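PDB 3VRC: cytochrome c' from Thermochromatium tepidum, which binds heme c and probably serves in electron transfer in this thermophilic purple photosynthetic bacterium. Local coordinates for residues 10-15 with 56-61; 20-25 with 40-45; 24-29 with 112-117; 48-53 with 89-94. One frame throughout, in Å; residues are numbered along the deposited sequence.

Interaction 1: 10-15 with 56-61. With HEC (heme c), chain L.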
# COMPACT_ATOMS: atom_id res chain seq x y z
N GLU B 10 -13.27 1.37 0.87
CA GLU B 10 -12.43 1.03 -0.27
C GLU B 10 -10.95 1.23 0.04
O GLU B 10 -10.12 0.45 -0.40
CB GLU B 10 -12.82 1.85 -1.47
CG GLU B 10 -14.16 1.40 -2.04
CD GLU B 10 -14.55 2.29 -3.15
OE1 GLU B 10 -14.53 3.55 -2.94
OE2 GLU B 10 -14.88 1.73 -4.24
N THR B 11 -10.64 2.27 0.78
CA THR B 11 -9.23 2.58 1.06
C THR B 11 -8.63 1.52 2.00
O THR B 11 -7.48 1.11 1.80
CB THR B 11 -9.07 3.97 1.58
OG1 THR B 11 -9.61 4.91 0.62
CG2 THR B 11 -7.60 4.35 1.82
N ARG B 12 -9.37 1.12 3.05
CA ARG B 12 -8.80 0.12 3.93
C ARG B 12 -8.65 -1.18 3.18
O ARG B 12 -7.63 -1.88 3.33
CB ARG B 12 -9.60 -0.00 5.24
CG ARG B 12 -10.99 -0.65 5.13
CD ARG B 12 -11.88 -0.19 6.29
NE ARG B 12 -13.11 -0.94 6.35
CZ ARG B 12 -14.19 -0.54 7.05
NH1 ARG B 12 -14.18 0.62 7.70
NH2 ARG B 12 -15.22 -1.38 7.15
N GLN B 13 -9.63 -1.57 2.35
CA GLN B 13 -9.52 -2.76 1.56
C GLN B 13 -8.29 -2.71 0.66
O GLN B 13 -7.61 -3.73 0.47
CB GLN B 13 -10.78 -2.98 0.70
CG GLN B 13 -11.97 -3.38 1.59
CD GLN B 13 -13.28 -3.43 0.82
OE1 GLN B 13 -13.41 -2.85 -0.28
NE2 GLN B 13 -14.27 -4.05 1.42
N ALA B 14 -8.00 -1.55 0.07
CA ALA B 14 -6.82 -1.40 -0.77
C ALA B 14 -5.55 -1.66 0.03
O ALA B 14 -4.60 -2.33 -0.44
CB ALA B 14 -6.78 0.00 -1.39
N GLY B 15 -5.45 -1.09 1.23
CA GLY B 15 -4.25 -1.33 2.03
C GLY B 15 -4.05 -2.78 2.37
O GLY B 15 -2.94 -3.30 2.27
N ALA B 56 -8.11 5.27 11.13
CA ALA B 56 -8.85 6.42 10.64
C ALA B 56 -9.87 6.04 9.56
O ALA B 56 -10.72 6.86 9.21
CB ALA B 56 -7.91 7.49 10.11
N LEU B 57 -9.79 4.83 9.04
CA LEU B 57 -10.67 4.34 7.99
C LEU B 57 -11.86 3.50 8.52
O LEU B 57 -12.56 2.84 7.74
CB LEU B 57 -9.85 3.54 6.98
CG LEU B 57 -8.69 4.31 6.35
CD1 LEU B 57 -7.78 3.40 5.54
CD2 LEU B 57 -9.20 5.43 5.46
N TYR B 58 -12.04 3.54 9.86
CA TYR B 58 -13.10 2.79 10.52
C TYR B 58 -14.13 3.72 11.18
O TYR B 58 -14.57 3.48 12.31
CB TYR B 58 -12.60 1.70 11.49
CG TYR B 58 -11.97 0.53 10.79
CD1 TYR B 58 -12.75 -0.55 10.45
CD2 TYR B 58 -10.61 0.58 10.39
CE1 TYR B 58 -12.23 -1.59 9.81
CE2 TYR B 58 -10.06 -0.51 9.72
CZ TYR B 58 -10.86 -1.60 9.45
OH TYR B 58 -10.44 -2.68 8.75
N GLY B 59 -14.50 4.80 10.47
CA GLY B 59 -15.39 5.81 11.02
C GLY B 59 -16.81 5.34 11.02
O GLY B 59 -17.19 4.29 10.52
N PRO B 60 -17.69 6.19 11.55
CA PRO B 60 -19.13 5.95 11.52
C PRO B 60 -19.63 5.73 10.11
O PRO B 60 -19.18 6.42 9.18
CB PRO B 60 -19.73 7.24 12.10
CG PRO B 60 -18.64 7.84 12.92
CD PRO B 60 -17.33 7.43 12.27
N GLY B 61 -20.53 4.76 9.96
CA GLY B 61 -21.17 4.42 8.71
C GLY B 61 -20.40 3.41 7.92
O GLY B 61 -20.87 2.95 6.87
FE HEC L . -6.76 -7.82 7.06
CHA HEC L . -9.55 -7.57 5.04
CHB HEC L . -4.96 -9.13 4.44
CHC HEC L . -3.89 -7.54 8.87
CHD HEC L . -8.55 -6.51 9.64
NA HEC L . -7.20 -8.34 5.10
C1A HEC L . -8.39 -8.16 4.46
C2A HEC L . -8.34 -8.73 3.17
C3A HEC L . -7.01 -9.22 2.97
C4A HEC L . -6.35 -8.88 4.21
CMA HEC L . -6.40 -9.83 1.77
CAA HEC L . -9.50 -8.89 2.23
CBA HEC L . -9.34 -8.28 0.93
CGA HEC L . -9.16 -6.82 1.15
O1A HEC L . -8.28 -6.26 0.40
O2A HEC L . -9.84 -6.14 1.93
NB HEC L . -4.78 -8.21 6.69
C1B HEC L . -4.25 -8.76 5.61
C2B HEC L . -2.84 -9.06 5.76
C3B HEC L . -2.55 -8.56 7.03
C4B HEC L . -3.77 -8.03 7.58
CMB HEC L . -1.94 -9.70 4.79
CAB HEC L . -1.25 -8.58 7.81
CBB HEC L . 0.00 -8.30 7.07
NC HEC L . -6.30 -7.14 8.93
C1C HEC L . -5.07 -7.12 9.53
C2C HEC L . -5.13 -6.68 10.92
C3C HEC L . -6.50 -6.37 11.10
C4C HEC L . -7.17 -6.69 9.86
CMC HEC L . -3.96 -6.65 11.82
CAC HEC L . -7.20 -5.90 12.35
CBC HEC L . -6.33 -5.25 13.39
ND HEC L . -8.66 -7.23 7.32
C1D HEC L . -9.23 -6.70 8.43
C2D HEC L . -10.60 -6.33 8.24
C3D HEC L . -10.88 -6.55 6.92
C4D HEC L . -9.63 -7.08 6.36
CMD HEC L . -11.53 -5.79 9.31
CAD HEC L . -12.13 -6.26 6.13
CBD HEC L . -12.05 -4.83 5.53
CGD HEC L . -13.34 -4.43 4.84
O1D HEC L . -13.84 -5.26 4.03
O2D HEC L . -13.84 -3.33 5.14

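Interaction 2: 20-25 with 40-45. With HEC (heme c), chain L.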
# COMPACT_ATOMS: atom_id res chain seq x y z
N ALA B 20 -1.24 -7.92 1.39
CA ALA B 20 -1.30 -9.34 1.10
C ALA B 20 -0.45 -9.74 -0.09
O ALA B 20 0.23 -10.74 -0.06
CB ALA B 20 -2.74 -9.76 0.91
N TRP B 21 -0.45 -8.88 -1.13
CA TRP B 21 0.38 -9.20 -2.31
C TRP B 21 1.86 -9.25 -1.90
O TRP B 21 2.59 -10.17 -2.31
CB TRP B 21 0.16 -8.10 -3.35
CG TRP B 21 1.02 -8.31 -4.56
CD1 TRP B 21 1.18 -9.42 -5.30
CD2 TRP B 21 1.88 -7.34 -5.17
NE1 TRP B 21 2.09 -9.25 -6.30
CE2 TRP B 21 2.53 -7.97 -6.26
CE3 TRP B 21 2.16 -5.99 -4.90
CZ2 TRP B 21 3.44 -7.29 -7.07
CZ3 TRP B 21 3.09 -5.32 -5.69
CH2 TRP B 21 3.71 -5.98 -6.76
N ASN B 22 2.28 -8.29 -1.11
CA ASN B 22 3.69 -8.26 -0.68
C ASN B 22 4.03 -9.39 0.30
O ASN B 22 5.12 -9.96 0.20
CB ASN B 22 4.00 -6.86 -0.17
CG ASN B 22 4.16 -5.92 -1.37
OD1 ASN B 22 5.21 -5.94 -2.02
ND2 ASN B 22 3.11 -5.17 -1.72
N MET B 23 3.11 -9.75 1.20
CA MET B 23 3.32 -10.94 2.03
C MET B 23 3.53 -12.15 1.17
O MET B 23 4.42 -12.97 1.48
CB MET B 23 2.14 -11.15 2.97
CG MET B 23 2.00 -10.11 4.06
SD MET B 23 3.23 -10.22 5.36
CE MET B 23 2.62 -11.63 6.28
N GLY B 24 2.76 -12.32 0.09
CA GLY B 24 2.90 -13.47 -0.75
C GLY B 24 4.26 -13.53 -1.39
O GLY B 24 4.82 -14.63 -1.57
N LYS B 25 4.85 -12.38 -1.75
CA LYS B 25 6.20 -12.41 -2.32
C LYS B 25 7.18 -12.87 -1.26
O LYS B 25 8.14 -13.60 -1.62
CB LYS B 25 6.59 -10.99 -2.83
CG LYS B 25 5.79 -10.55 -4.04
CD LYS B 25 6.18 -9.29 -4.77
CE LYS B 25 5.63 -8.13 -4.10
NZ LYS B 25 6.15 -6.85 -4.62
N ARG B 40 13.21 -7.15 0.87
CA ARG B 40 13.30 -5.80 1.44
C ARG B 40 12.15 -4.94 0.96
O ARG B 40 11.45 -4.30 1.74
CB ARG B 40 14.62 -5.11 1.02
CG ARG B 40 15.82 -5.56 1.84
CD ARG B 40 17.09 -4.80 1.36
NE ARG B 40 18.27 -5.24 2.12
CZ ARG B 40 19.11 -6.21 1.77
NH1 ARG B 40 19.02 -6.83 0.58
NH2 ARG B 40 20.10 -6.52 2.59
N ALA B 41 11.95 -4.88 -0.35
CA ALA B 41 10.92 -4.00 -0.91
C ALA B 41 9.53 -4.43 -0.39
O ALA B 41 8.70 -3.60 -0.04
CB ALA B 41 10.98 -4.05 -2.43
N ALA B 42 9.26 -5.73 -0.39
CA ALA B 42 7.97 -6.25 0.05
C ALA B 42 7.75 -5.98 1.53
O ALA B 42 6.66 -5.57 1.95
CB ALA B 42 7.89 -7.71 -0.24
N ALA B 43 8.77 -6.26 2.35
CA ALA B 43 8.67 -6.01 3.79
C ALA B 43 8.45 -4.54 4.08
O ALA B 43 7.72 -4.18 5.00
CB ALA B 43 9.92 -6.50 4.49
N ASN B 44 9.10 -3.66 3.28
CA ASN B 44 8.91 -2.21 3.51
C ASN B 44 7.45 -1.82 3.24
O ASN B 44 6.96 -0.92 3.94
CB ASN B 44 9.85 -1.42 2.60
CG ASN B 44 11.29 -1.50 3.06
OD1 ASN B 44 11.59 -2.01 4.14
ND2 ASN B 44 12.16 -0.99 2.22
N VAL B 45 6.82 -2.44 2.27
CA VAL B 45 5.39 -2.16 2.04
C VAL B 45 4.58 -2.56 3.28
O VAL B 45 3.70 -1.82 3.75
CB VAL B 45 4.86 -2.88 0.81
CG1 VAL B 45 3.34 -2.74 0.76
CG2 VAL B 45 5.47 -2.32 -0.46
FE HEC L . -6.76 -7.82 7.06
CHA HEC L . -9.55 -7.57 5.04
CHB HEC L . -4.96 -9.13 4.44
CHC HEC L . -3.89 -7.54 8.87
CHD HEC L . -8.55 -6.51 9.64
NA HEC L . -7.20 -8.34 5.10
C1A HEC L . -8.39 -8.16 4.46
C2A HEC L . -8.34 -8.73 3.17
C3A HEC L . -7.01 -9.22 2.97
C4A HEC L . -6.35 -8.88 4.21
CMA HEC L . -6.40 -9.83 1.77
CAA HEC L . -9.50 -8.89 2.23
CBA HEC L . -9.34 -8.28 0.93
CGA HEC L . -9.16 -6.82 1.15
O1A HEC L . -8.28 -6.26 0.40
O2A HEC L . -9.84 -6.14 1.93
NB HEC L . -4.78 -8.21 6.69
C1B HEC L . -4.25 -8.76 5.61
C2B HEC L . -2.84 -9.06 5.76
C3B HEC L . -2.55 -8.56 7.03
C4B HEC L . -3.77 -8.03 7.58
CMB HEC L . -1.94 -9.70 4.79
CAB HEC L . -1.25 -8.58 7.81
CBB HEC L . 0.00 -8.30 7.07
NC HEC L . -6.30 -7.14 8.93
C1C HEC L . -5.07 -7.12 9.53
C2C HEC L . -5.13 -6.68 10.92
C3C HEC L . -6.50 -6.37 11.10
C4C HEC L . -7.17 -6.69 9.86
CMC HEC L . -3.96 -6.65 11.82
CAC HEC L . -7.20 -5.90 12.35
CBC HEC L . -6.33 -5.25 13.39
ND HEC L . -8.66 -7.23 7.32
C1D HEC L . -9.23 -6.70 8.43
C2D HEC L . -10.60 -6.33 8.24
C3D HEC L . -10.88 -6.55 6.92
C4D HEC L . -9.63 -7.08 6.36
CMD HEC L . -11.53 -5.79 9.31
CAD HEC L . -12.13 -6.26 6.13
CBD HEC L . -12.05 -4.83 5.53
CGD HEC L . -13.34 -4.43 4.84
O1D HEC L . -13.84 -5.26 4.03
O2D HEC L . -13.84 -3.33 5.14

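Interaction 3: 24-29 with 112-117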
# COMPACT_ATOMS: atom_id res chain seq x y z
N GLY B 24 2.76 -12.32 0.09
CA GLY B 24 2.90 -13.47 -0.75
C GLY B 24 4.26 -13.53 -1.39
O GLY B 24 4.82 -14.63 -1.57
N LYS B 25 4.85 -12.38 -1.75
CA LYS B 25 6.20 -12.41 -2.32
C LYS B 25 7.18 -12.87 -1.26
O LYS B 25 8.14 -13.60 -1.62
CB LYS B 25 6.59 -10.99 -2.83
CG LYS B 25 5.79 -10.55 -4.04
CD LYS B 25 6.18 -9.29 -4.77
CE LYS B 25 5.63 -8.13 -4.10
NZ LYS B 25 6.15 -6.85 -4.62
N ILE B 26 7.05 -12.41 -0.03
CA ILE B 26 7.99 -12.86 1.01
C ILE B 26 7.89 -14.38 1.19
O ILE B 26 8.92 -15.07 1.23
CB ILE B 26 7.76 -12.10 2.30
CG1 ILE B 26 7.96 -10.61 2.09
CG2 ILE B 26 8.70 -12.65 3.40
CD1 ILE B 26 7.57 -9.73 3.28
N LYS B 27 6.66 -14.92 1.25
CA LYS B 27 6.48 -16.36 1.41
C LYS B 27 7.18 -17.08 0.27
O LYS B 27 7.91 -18.09 0.48
CB LYS B 27 5.00 -16.67 1.41
CG LYS B 27 4.69 -18.14 1.59
CD LYS B 27 3.21 -18.39 1.85
CE LYS B 27 2.86 -19.82 2.24
NZ LYS B 27 2.80 -20.67 1.01
N ALA B 28 7.02 -16.58 -0.96
CA ALA B 28 7.62 -17.23 -2.11
C ALA B 28 9.11 -17.27 -2.07
O ALA B 28 9.75 -18.26 -2.45
CB ALA B 28 7.14 -16.61 -3.42
N ASN B 29 9.72 -16.18 -1.61
CA ASN B 29 11.19 -16.10 -1.47
C ASN B 29 11.69 -17.03 -0.40
O ASN B 29 12.79 -17.58 -0.52
CB ASN B 29 11.59 -14.67 -1.17
CG ASN B 29 11.70 -13.84 -2.44
OD1 ASN B 29 12.73 -13.87 -3.11
ND2 ASN B 29 10.65 -13.11 -2.81
N SER B 112 11.46 -15.88 10.71
CA SER B 112 10.87 -15.68 12.04
C SER B 112 9.97 -14.45 12.06
O SER B 112 8.84 -14.50 12.57
CB SER B 112 12.02 -15.55 13.08
OG SER B 112 11.45 -15.27 14.34
N ALA B 113 10.46 -13.36 11.52
CA ALA B 113 9.68 -12.12 11.62
C ALA B 113 8.41 -12.25 10.73
O ALA B 113 7.33 -11.72 11.13
CB ALA B 113 10.51 -10.95 11.17
N PHE B 114 8.48 -12.98 9.65
CA PHE B 114 7.35 -13.15 8.76
C PHE B 114 6.27 -13.97 9.47
O PHE B 114 5.07 -13.70 9.32
CB PHE B 114 7.83 -13.84 7.49
CG PHE B 114 6.76 -14.16 6.48
CD1 PHE B 114 6.12 -13.05 5.78
CD2 PHE B 114 6.42 -15.41 6.14
CE1 PHE B 114 5.17 -13.28 4.84
CE2 PHE B 114 5.43 -15.61 5.17
CZ PHE B 114 4.82 -14.53 4.53
N ALA B 115 6.66 -14.99 10.23
CA ALA B 115 5.70 -15.77 11.03
C ALA B 115 4.99 -14.87 12.01
O ALA B 115 3.77 -14.98 12.17
CB ALA B 115 6.46 -16.88 11.77
N ASP B 116 5.70 -13.98 12.67
CA ASP B 116 5.08 -13.13 13.67
C ASP B 116 4.07 -12.15 12.99
O ASP B 116 3.00 -11.89 13.52
CB ASP B 116 6.08 -12.32 14.47
CG ASP B 116 6.98 -13.16 15.38
OD1 ASP B 116 6.75 -14.38 15.47
OD2 ASP B 116 7.93 -12.59 15.94
N VAL B 117 4.43 -11.61 11.83
CA VAL B 117 3.46 -10.78 11.09
C VAL B 117 2.25 -11.59 10.71
O VAL B 117 1.11 -11.11 10.93
CB VAL B 117 4.15 -10.13 9.87
CG1 VAL B 117 3.13 -9.42 9.02
CG2 VAL B 117 5.21 -9.13 10.34

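Interaction 4: 48-53 with 89-94. With HEC (heme c), chain L.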
# COMPACT_ATOMS: atom_id res chain seq x y z
N ALA B 48 5.17 -0.19 6.13
CA ALA B 48 4.62 1.14 5.91
C ALA B 48 3.08 1.10 6.05
O ALA B 48 2.50 1.98 6.72
CB ALA B 48 5.03 1.71 4.56
N ILE B 49 2.44 0.18 5.38
CA ILE B 49 0.97 0.14 5.44
C ILE B 49 0.48 -0.18 6.85
O ILE B 49 -0.47 0.45 7.34
CB ILE B 49 0.41 -0.81 4.42
CG1 ILE B 49 0.76 -0.32 2.98
CG2 ILE B 49 -1.12 -0.98 4.62
CD1 ILE B 49 0.24 -1.21 1.89
N ALA B 50 1.17 -1.08 7.56
CA ALA B 50 0.74 -1.42 8.92
C ALA B 50 0.89 -0.26 9.86
O ALA B 50 0.24 -0.26 10.91
CB ALA B 50 1.53 -2.62 9.41
N ASN B 51 1.74 0.74 9.57
CA ASN B 51 1.98 1.84 10.38
C ASN B 51 1.42 3.16 9.81
O ASN B 51 1.80 4.23 10.21
CB ASN B 51 3.47 1.98 10.70
CG ASN B 51 3.89 0.84 11.63
OD1 ASN B 51 3.58 0.88 12.83
ND2 ASN B 51 4.52 -0.18 11.12
N SER B 52 0.42 3.07 8.93
CA SER B 52 -0.10 4.21 8.20
C SER B 52 -1.30 4.82 8.82
O SER B 52 -1.79 5.79 8.24
CB SER B 52 -0.40 3.80 6.73
OG SER B 52 -1.46 2.89 6.64
N GLY B 53 -1.79 4.29 9.95
CA GLY B 53 -2.92 4.94 10.60
C GLY B 53 -4.25 4.49 10.01
O GLY B 53 -5.21 5.31 9.93
N ARG B 89 -1.88 -2.45 16.48
CA ARG B 89 -0.54 -2.11 16.98
C ARG B 89 0.38 -3.30 17.01
O ARG B 89 1.57 -3.13 16.67
CB ARG B 89 -0.67 -1.47 18.36
CG ARG B 89 -1.17 -0.04 18.34
CD ARG B 89 -1.10 0.71 19.68
NE ARG B 89 -1.71 -0.03 20.80
CZ ARG B 89 -3.00 0.03 21.15
NH1 ARG B 89 -3.88 0.77 20.47
NH2 ARG B 89 -3.41 -0.70 22.18
N ASP B 90 -0.14 -4.50 17.32
CA ASP B 90 0.70 -5.66 17.26
C ASP B 90 1.19 -5.88 15.83
O ASP B 90 2.37 -6.22 15.64
CB ASP B 90 -0.08 -6.93 17.64
CG ASP B 90 -0.40 -7.08 19.15
OD1 ASP B 90 0.09 -6.30 19.96
OD2 ASP B 90 -1.23 -8.03 19.41
N LEU B 91 0.33 -5.68 14.83
CA LEU B 91 0.79 -5.77 13.45
C LEU B 91 1.84 -4.70 13.16
O LEU B 91 2.85 -5.03 12.51
CB LEU B 91 -0.36 -5.64 12.46
CG LEU B 91 0.10 -5.76 11.00
CD1 LEU B 91 0.50 -7.16 10.68
CD2 LEU B 91 -0.99 -5.27 10.04
N GLY B 92 1.64 -3.46 13.58
CA GLY B 92 2.60 -2.43 13.26
C GLY B 92 4.00 -2.78 13.75
O GLY B 92 4.99 -2.60 13.05
N THR B 93 4.05 -3.26 15.00
CA THR B 93 5.34 -3.60 15.63
C THR B 93 5.93 -4.79 14.92
O THR B 93 7.17 -4.79 14.58
CB THR B 93 5.10 -3.92 17.11
OG1 THR B 93 4.59 -2.71 17.71
CG2 THR B 93 6.37 -4.47 17.80
N ALA B 94 5.18 -5.84 14.65
CA ALA B 94 5.70 -7.04 13.98
C ALA B 94 6.16 -6.66 12.58
O ALA B 94 7.21 -7.16 12.11
CB ALA B 94 4.67 -8.15 13.94
FE HEC L . -6.76 -7.82 7.06
CHA HEC L . -9.55 -7.57 5.04
CHB HEC L . -4.96 -9.13 4.44
CHC HEC L . -3.89 -7.54 8.87
CHD HEC L . -8.55 -6.51 9.64
NA HEC L . -7.20 -8.34 5.10
C1A HEC L . -8.39 -8.16 4.46
C2A HEC L . -8.34 -8.73 3.17
C3A HEC L . -7.01 -9.22 2.97
C4A HEC L . -6.35 -8.88 4.21
CMA HEC L . -6.40 -9.83 1.77
CAA HEC L . -9.50 -8.89 2.23
CBA HEC L . -9.34 -8.28 0.93
CGA HEC L . -9.16 -6.82 1.15
O1A HEC L . -8.28 -6.26 0.40
O2A HEC L . -9.84 -6.14 1.93
NB HEC L . -4.78 -8.21 6.69
C1B HEC L . -4.25 -8.76 5.61
C2B HEC L . -2.84 -9.06 5.76
C3B HEC L . -2.55 -8.56 7.03
C4B HEC L . -3.77 -8.03 7.58
CMB HEC L . -1.94 -9.70 4.79
CAB HEC L . -1.25 -8.58 7.81
CBB HEC L . 0.00 -8.30 7.07
NC HEC L . -6.30 -7.14 8.93
C1C HEC L . -5.07 -7.12 9.53
C2C HEC L . -5.13 -6.68 10.92
C3C HEC L . -6.50 -6.37 11.10
C4C HEC L . -7.17 -6.69 9.86
CMC HEC L . -3.96 -6.65 11.82
CAC HEC L . -7.20 -5.90 12.35
CBC HEC L . -6.33 -5.25 13.39
ND HEC L . -8.66 -7.23 7.32
C1D HEC L . -9.23 -6.70 8.43
C2D HEC L . -10.60 -6.33 8.24
C3D HEC L . -10.88 -6.55 6.92
C4D HEC L . -9.63 -7.08 6.36
CMD HEC L . -11.53 -5.79 9.31
CAD HEC L . -12.13 -6.26 6.13
CBD HEC L . -12.05 -4.83 5.53
CGD HEC L . -13.34 -4.43 4.84
O1D HEC L . -13.84 -5.26 4.03
O2D HEC L . -13.84 -3.33 5.14

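Interaction 1: 10-15 with 56-61
Arg12 spreads its guanidinium group over the ring of Tyr58, the planes 9° apart and the centres 4.1 Å from each other, a flat stack. Its edge is occupied too. Arg12 NH1 donates within the guanidinium plane to Leu57 O at 2.7 Å, and Arg12 NE reaches the propionate oxygen O2D of heme c at 2.8 Å (161° at the hydrogen). Arg12 NH2 adds a longer bond to the same O2D, 3.1 Å, and also serves Thr71 OG1 and Thr62 O. This reach depends on Arg12 CG standing in the crowded position between backbone N and carbonyl carbon (chi1 71°), with an extended chain beyond it. Next to Arg12, Gln13 NE2 binds the second oxygen of that propionate, O1D, at 2.9 Å. A leucine in place of Arg12 would probably leave O2D without its positive partner, the Leu57 carbonyl without this donor and the Tyr58 ring less firmly oriented. Partly exposed Thr11 makes purely van der Waals contact, its CG2 3.8 Å from Leu57 CD1 (27 Å² buried against 101 Å² for Arg12), while its hydroxyl bonds to Glu7 O. The contact thus pins the loop after helix 36-50 to helix 5-31 beside the heme propionate: Tyr58 OH bonds to Tyr16 OH, helix 75-78 touches the ring through Leu77 and Phe78, and Trp21 of the second subunit partly covers Thr11 and Leu57.

Interaction 2: 20-25 with 40-45
The side-chain amide of Asn22, pressed against Ala42 and Val45, is held at both polar atoms from its own helix: ND2 donates to Phe18 O one turn earlier, and OD1 receives a weak bond from Lys25 NZ at 2.9 Å. With CG anti to the carbonyl carbon (chi1 -76°), the amide projects into the helix-helix interface. There Asn22 OD1 comes to 3.5 Å from Ala42 CA, while Asn22 ND2 lies 3.5 Å from Val45 CG1, the Asn22 and Val45 side chains crossing at about a right angle. Ala42 CB sits 3.6 Å from Asn22 O, and the CA atoms of Asn22 and Ala42 are 4.8 Å apart; the small side chain of Ala42 is consistent with this close approach. These are the first two long helices of the four-helix bundle characteristic of cytochromes c', here running roughly antiparallel at 146° with their local axes 8.5 Å apart. Were Asn22 an alanine, Lys25 NZ would probably lose the acceptor that helps fix its end, and a gap would open beside Val45. That lysine also lies over Trp21 in a cation-pi contact, its CE 3.7 Å above the centre of the Trp21 ring plane. On the heme side, Ala20 CB meets the heme methyl CMA at 3.8 Å. The second subunit packs its Ser52 on Asn22 and Val45, and its Asn51 on Ala41.

Interaction 3: 24-29 with 112-117
The ring of Phe114 takes Ile26 over one face: the methyl CG2 stands 4.0 Å from the ring centroid and 28° off its normal, which meets the geometry of a CH-pi contact. That methyl is nearest the rim atom CD1, at 3.5 Å, so it sits off centre, and Ile26 CB adds a contact of 3.8 Å to CE1. At the far end of the ring, Phe114 CZ meets Lys27 N obliquely at 3.8 Å and Lys27 CB at the same distance. Phe114 carries its ring across to helix 5-31 because CG is anti to the backbone N (chi1 177°), which bridges backbones still 7.8 Å apart between the CA atoms of Ile26 and Phe114. Beyond CB the lysine chain turns to its own helix, where NZ forms a salt bridge with Glu31. On the same helix, Asn29 ND2, which also bonds to Gln38 OE1, donates to Lys25 O at 2.8 Å from above the carbonyl plane, and Asn29 N reaches the same oxygen from the opposite face. The contact joins the first and last long helices of the bundle: Met23 and Leu30 of helix 5-31 also touch Phe114, and Ile26 continues inward to Leu98 of helix 81-103 and Ala42 of helix 36-50.

Interaction 4: 48-53 with 89-94
Asn51 ND2 donates to Gly92 O at 3.1 Å, the one hydrogen bond between segments 48-53 and 89-94. It is nearly straight at the hydrogen, 172°, and the acceptor lies in the amide plane of Asn51, yet the approach to the carbonyl is strongly bent, with a C=O...donor angle of 110°. ND2 also bonds to Ala47 O, so the amide ties the end of its own helix to the neighbouring one. A second polar group lies within segment 48-53: Ile49 O accepts from Ser52 OG at 2.7 Å and from Ser52 N, which secures the turn where the chain leaves helix 36-50. The fold is the four-helix bundle of cytochromes c', and here the end of its second long helix rests on the middle of the third, helix 81-103. The lack of a side chain at Gly92 allows the close approach, its CA 4.8 Å from that of Ala50. Asn51 OD1 lies 3.5 Å from Gly92 CA, in a place where the CB of any larger residue would collide with it. Apolar contacts fill the inner side. Ala50 CB meets Leu91 CD2 at 3.7 Å, and Leu91, with CG anti to its own N (chi1 -179°), forks toward the heme: CD1 comes to 3.6 Å from CAB, and CD2 to 3.7 Å from the methyl CMC. Met19, Val117 and Ala120 also touch this leucine, while Phe18 of the second subunit packs on Ile49 and Ser52.

In the fold
Helix 5-31 carries interactions 1, 2 and 3, and helix 36-50 takes part in 2 and 4. Interaction 2 is the buried one; the others are partly buried, and interaction 4 lies nearest the centre of the chain. Interactions 1 and 2 fall on opposite sides of that centre and differ in chemistry: charge and stacking at the propionate end, close helix packing around a buried amide at the other. Interaction 3 is CH-pi and apolar, whereas 4 joins a side-chain-to-backbone bond to apolar contacts at the heme. Met23 links 2 to 3, and Val117 links 3 to 4. Interactions 1, 2 and 4 touch heme and second subunit; 3 reaches the heme through Val117.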